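Local coordinates for alkylhydroperoxidase AhpD core: uncharacterized peroxidase-related protein (PDB 2PRR) that is functionally uncharacterised but, as a peroxidase-related member of the carboxymuconolactone decarboxylase family, probably acts as an AhpD-like alkylhydroperoxidase, at residues D[122-133]-D[145-154]. Sequence-based numbering, arbitrary orientation.
Sequences PRQRAMLDFALK and DFEALREHGF
Leu149 drives its CD1 methyl onto one face of the Phe130 ring, 3.7 Å from the ring centroid, a CH-pi contact at the tight centre of this antiparallel helix pair. Its other methyl, CD2, settles on the backbone of the partner helix, 3.7 Å from Ala126 O. Phe130 is swung across the gap with CG anti to its own backbone N (chi1 -179°), which leaves CB of Asp145 at the ring edge and brings CZ to 4.0 Å from CE1 of Phe146, the two rings inclined at 58°. Helix 156-179 closes this buried side through Ile162, and Phe146 also meets Arg11 of the second subunit.

Toward solvent the contact turns polar, at its two partly exposed ends. At one, the extended Lys133 chain carries NZ to Asp145 OD2 at 2.6 Å, a salt bridge on the carboxylate's syn lone pair; Glu140 O is a second acceptor for that ammonium. At the other, Gly153 closes helix 143-151 with a Schellman motif. The Arg123 guanidinium, tilted against the Phe154 ring, sets CZ over its face, 4.1 Å from the centroid, a cation-pi contact, while NH1 makes weak bonds to His152 O (2.8 Å, bent to 116°) and Gly153 O (3.4 Å). The His152 ring rests a face on the Ala126 methyl. An apolar centre thus joins this helical hairpin, one cation paired with a carboxylate, the other held weakly by two helix-end carbonyls that probably favour its charge.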
# COMPACT_ATOMS: atom_id res chain seq x y z
N PRO D 122 -23.96 15.17 -2.18
CA PRO D 122 -23.18 14.61 -1.06
C PRO D 122 -23.76 13.37 -0.39
O PRO D 122 -23.01 12.65 0.29
CB PRO D 122 -23.12 15.76 -0.05
CG PRO D 122 -23.44 16.98 -0.81
CD PRO D 122 -24.32 16.58 -1.96
N ARG D 123 -25.08 13.16 -0.53
CA ARG D 123 -25.77 11.98 -0.02
C ARG D 123 -25.23 10.74 -0.74
O ARG D 123 -24.90 9.72 -0.11
CB ARG D 123 -27.31 12.10 -0.23
CG ARG D 123 -28.12 10.90 0.29
CD ARG D 123 -29.60 10.97 -0.11
NE ARG D 123 -30.27 9.67 0.05
CZ ARG D 123 -31.07 9.32 1.06
NH1 ARG D 123 -31.34 10.14 2.07
NH2 ARG D 123 -31.59 8.10 1.06
N GLN D 124 -25.15 10.83 -2.08
CA GLN D 124 -24.62 9.75 -2.90
C GLN D 124 -23.09 9.60 -2.74
O GLN D 124 -22.58 8.46 -2.76
CB GLN D 124 -25.04 9.91 -4.35
CG GLN D 124 -26.53 9.72 -4.51
CD GLN D 124 -27.02 9.92 -5.93
OE1 GLN D 124 -26.35 10.51 -6.77
NE2 GLN D 124 -28.22 9.45 -6.19
N ARG D 125 -22.36 10.71 -2.56
CA ARG D 125 -20.92 10.60 -2.34
C ARG D 125 -20.69 9.84 -1.03
O ARG D 125 -19.77 9.01 -0.95
CB ARG D 125 -20.22 11.96 -2.32
CG ARG D 125 -18.68 11.86 -2.16
CD ARG D 125 -18.04 13.22 -1.97
NE ARG D 125 -16.61 13.09 -1.67
N ALA D 126 -21.52 10.12 -0.01
CA ALA D 126 -21.46 9.45 1.30
C ALA D 126 -21.71 7.93 1.20
O ALA D 126 -21.03 7.12 1.85
CB ALA D 126 -22.45 10.06 2.27
N MSE D 127 -22.70 7.59 0.36
CA MSE D 127 -23.09 6.24 0.11
C MSE D 127 -21.92 5.50 -0.51
O MSE D 127 -21.70 4.35 -0.21
CB MSE D 127 -24.27 6.23 -0.90
CG MSE D 127 -24.77 4.89 -1.31
SE MSE D 127 -26.05 5.03 -2.81
CE MSE D 127 -24.94 5.41 -4.18
N LEU D 128 -21.20 6.15 -1.40
CA LEU D 128 -20.09 5.48 -2.06
C LEU D 128 -18.89 5.44 -1.14
O LEU D 128 -18.11 4.53 -1.27
CB LEU D 128 -19.72 6.13 -3.39
CG LEU D 128 -20.80 6.23 -4.47
CD1 LEU D 128 -20.18 6.85 -5.71
CD2 LEU D 128 -21.42 4.87 -4.77
N ASP D 129 -18.73 6.41 -0.24
CA ASP D 129 -17.61 6.37 0.73
C ASP D 129 -17.71 5.07 1.54
O ASP D 129 -16.72 4.40 1.81
CB ASP D 129 -17.62 7.56 1.72
CG ASP D 129 -17.30 8.91 1.08
OD1 ASP D 129 -16.58 9.00 0.07
OD2 ASP D 129 -17.77 9.94 1.62
N PHE D 130 -18.93 4.73 1.93
CA PHE D 130 -19.21 3.55 2.72
C PHE D 130 -18.93 2.30 1.90
O PHE D 130 -18.16 1.44 2.32
CB PHE D 130 -20.67 3.58 3.22
CG PHE D 130 -21.04 2.39 4.08
CD1 PHE D 130 -20.42 2.20 5.32
CD2 PHE D 130 -22.00 1.48 3.67
CE1 PHE D 130 -20.74 1.13 6.09
CE2 PHE D 130 -22.33 0.41 4.44
CZ PHE D 130 -21.70 0.22 5.66
N ALA D 131 -19.58 2.22 0.75
CA ALA D 131 -19.33 1.15 -0.22
C ALA D 131 -17.84 0.87 -0.40
O ALA D 131 -17.42 -0.28 -0.41
CB ALA D 131 -19.93 1.52 -1.54
N LEU D 132 -17.05 1.91 -0.59
CA LEU D 132 -15.61 1.73 -0.78
C LEU D 132 -14.92 1.16 0.43
O LEU D 132 -14.00 0.36 0.26
CB LEU D 132 -14.92 3.01 -1.27
CG LEU D 132 -14.79 3.15 -2.81
CD1 LEU D 132 -13.95 2.02 -3.39
CD2 LEU D 132 -16.12 3.20 -3.56
N LYS D 133 -15.39 1.51 1.63
CA LYS D 133 -14.84 0.97 2.89
C LYS D 133 -15.16 -0.52 3.06
O LYS D 133 -14.32 -1.32 3.50
CB LYS D 133 -15.38 1.74 4.10
CG LYS D 133 -14.58 1.41 5.36
CD LYS D 133 -15.01 2.17 6.59
CE LYS D 133 -13.88 2.04 7.68
NZ LYS D 133 -14.22 2.62 9.03
N ASP D 145 -19.37 4.87 10.91
CA ASP D 145 -19.65 4.76 9.47
C ASP D 145 -21.16 4.70 9.27
O ASP D 145 -21.68 5.23 8.29
CB ASP D 145 -18.96 3.54 8.85
CG ASP D 145 -17.42 3.57 9.01
OD1 ASP D 145 -16.77 4.63 8.86
OD2 ASP D 145 -16.84 2.51 9.28
N PHE D 146 -21.87 4.05 10.19
CA PHE D 146 -23.33 3.99 10.09
C PHE D 146 -23.91 5.37 10.41
O PHE D 146 -24.82 5.80 9.70
CB PHE D 146 -23.91 2.88 10.95
CG PHE D 146 -23.57 1.49 10.46
CD1 PHE D 146 -24.26 0.92 9.41
CD2 PHE D 146 -22.53 0.75 11.06
CE1 PHE D 146 -23.93 -0.36 8.94
CE2 PHE D 146 -22.21 -0.52 10.60
CZ PHE D 146 -22.91 -1.07 9.54
N GLU D 147 -23.39 6.04 11.45
CA GLU D 147 -23.81 7.42 11.82
C GLU D 147 -23.71 8.38 10.64
O GLU D 147 -24.64 9.14 10.37
CB GLU D 147 -22.98 8.00 12.97
CG GLU D 147 -23.36 7.50 14.38
CD GLU D 147 -22.35 7.88 15.48
OE1 GLU D 147 -22.04 9.09 15.62
OE2 GLU D 147 -21.88 6.96 16.22
N ALA D 148 -22.58 8.33 9.94
CA ALA D 148 -22.36 9.20 8.79
C ALA D 148 -23.41 9.04 7.72
O ALA D 148 -23.83 10.01 7.12
CB ALA D 148 -20.98 8.95 8.20
N LEU D 149 -23.82 7.81 7.45
CA LEU D 149 -24.86 7.57 6.47
C LEU D 149 -26.21 8.10 6.94
O LEU D 149 -27.01 8.62 6.14
CB LEU D 149 -24.97 6.07 6.17
CG LEU D 149 -23.84 5.47 5.34
CD1 LEU D 149 -23.88 3.96 5.39
CD2 LEU D 149 -23.90 6.02 3.89
N ARG D 150 -26.46 7.96 8.24
CA ARG D 150 -27.71 8.41 8.82
C ARG D 150 -27.83 9.93 8.75
O ARG D 150 -28.94 10.46 8.51
CB ARG D 150 -27.87 7.87 10.24
CG ARG D 150 -28.11 6.33 10.27
CD ARG D 150 -28.68 5.89 11.61
NE ARG D 150 -27.77 6.27 12.68
CZ ARG D 150 -26.89 5.48 13.30
NH1 ARG D 150 -26.77 4.20 12.99
NH2 ARG D 150 -26.12 6.00 14.23
N GLU D 151 -26.69 10.62 8.90
CA GLU D 151 -26.60 12.08 8.79
C GLU D 151 -27.13 12.57 7.45
O GLU D 151 -27.58 13.70 7.36
CB GLU D 151 -25.14 12.58 8.95
CG GLU D 151 -24.58 12.62 10.39
CD GLU D 151 -23.09 12.99 10.47
N HIS D 152 -27.02 11.74 6.41
CA HIS D 152 -27.54 12.05 5.07
C HIS D 152 -28.92 11.45 4.79
O HIS D 152 -29.33 11.39 3.65
CB HIS D 152 -26.57 11.58 3.98
CG HIS D 152 -25.29 12.34 3.95
ND1 HIS D 152 -25.15 13.53 3.27
CD2 HIS D 152 -24.09 12.08 4.52
CE1 HIS D 152 -23.91 13.97 3.42
NE2 HIS D 152 -23.25 13.11 4.18
N GLY D 153 -29.62 10.98 5.81
CA GLY D 153 -30.98 10.45 5.63
C GLY D 153 -31.12 8.96 5.32
O GLY D 153 -32.19 8.51 4.88
N PHE D 154 -30.04 8.20 5.53
CA PHE D 154 -30.09 6.76 5.31
C PHE D 154 -30.44 6.10 6.63
O PHE D 154 -30.13 6.62 7.71
CB PHE D 154 -28.75 6.15 4.82
CG PHE D 154 -28.33 6.57 3.43
CD1 PHE D 154 -29.02 6.13 2.32
CD2 PHE D 154 -27.22 7.36 3.23
CE1 PHE D 154 -28.64 6.48 1.05
CE2 PHE D 154 -26.84 7.72 1.95
CZ PHE D 154 -27.56 7.28 0.85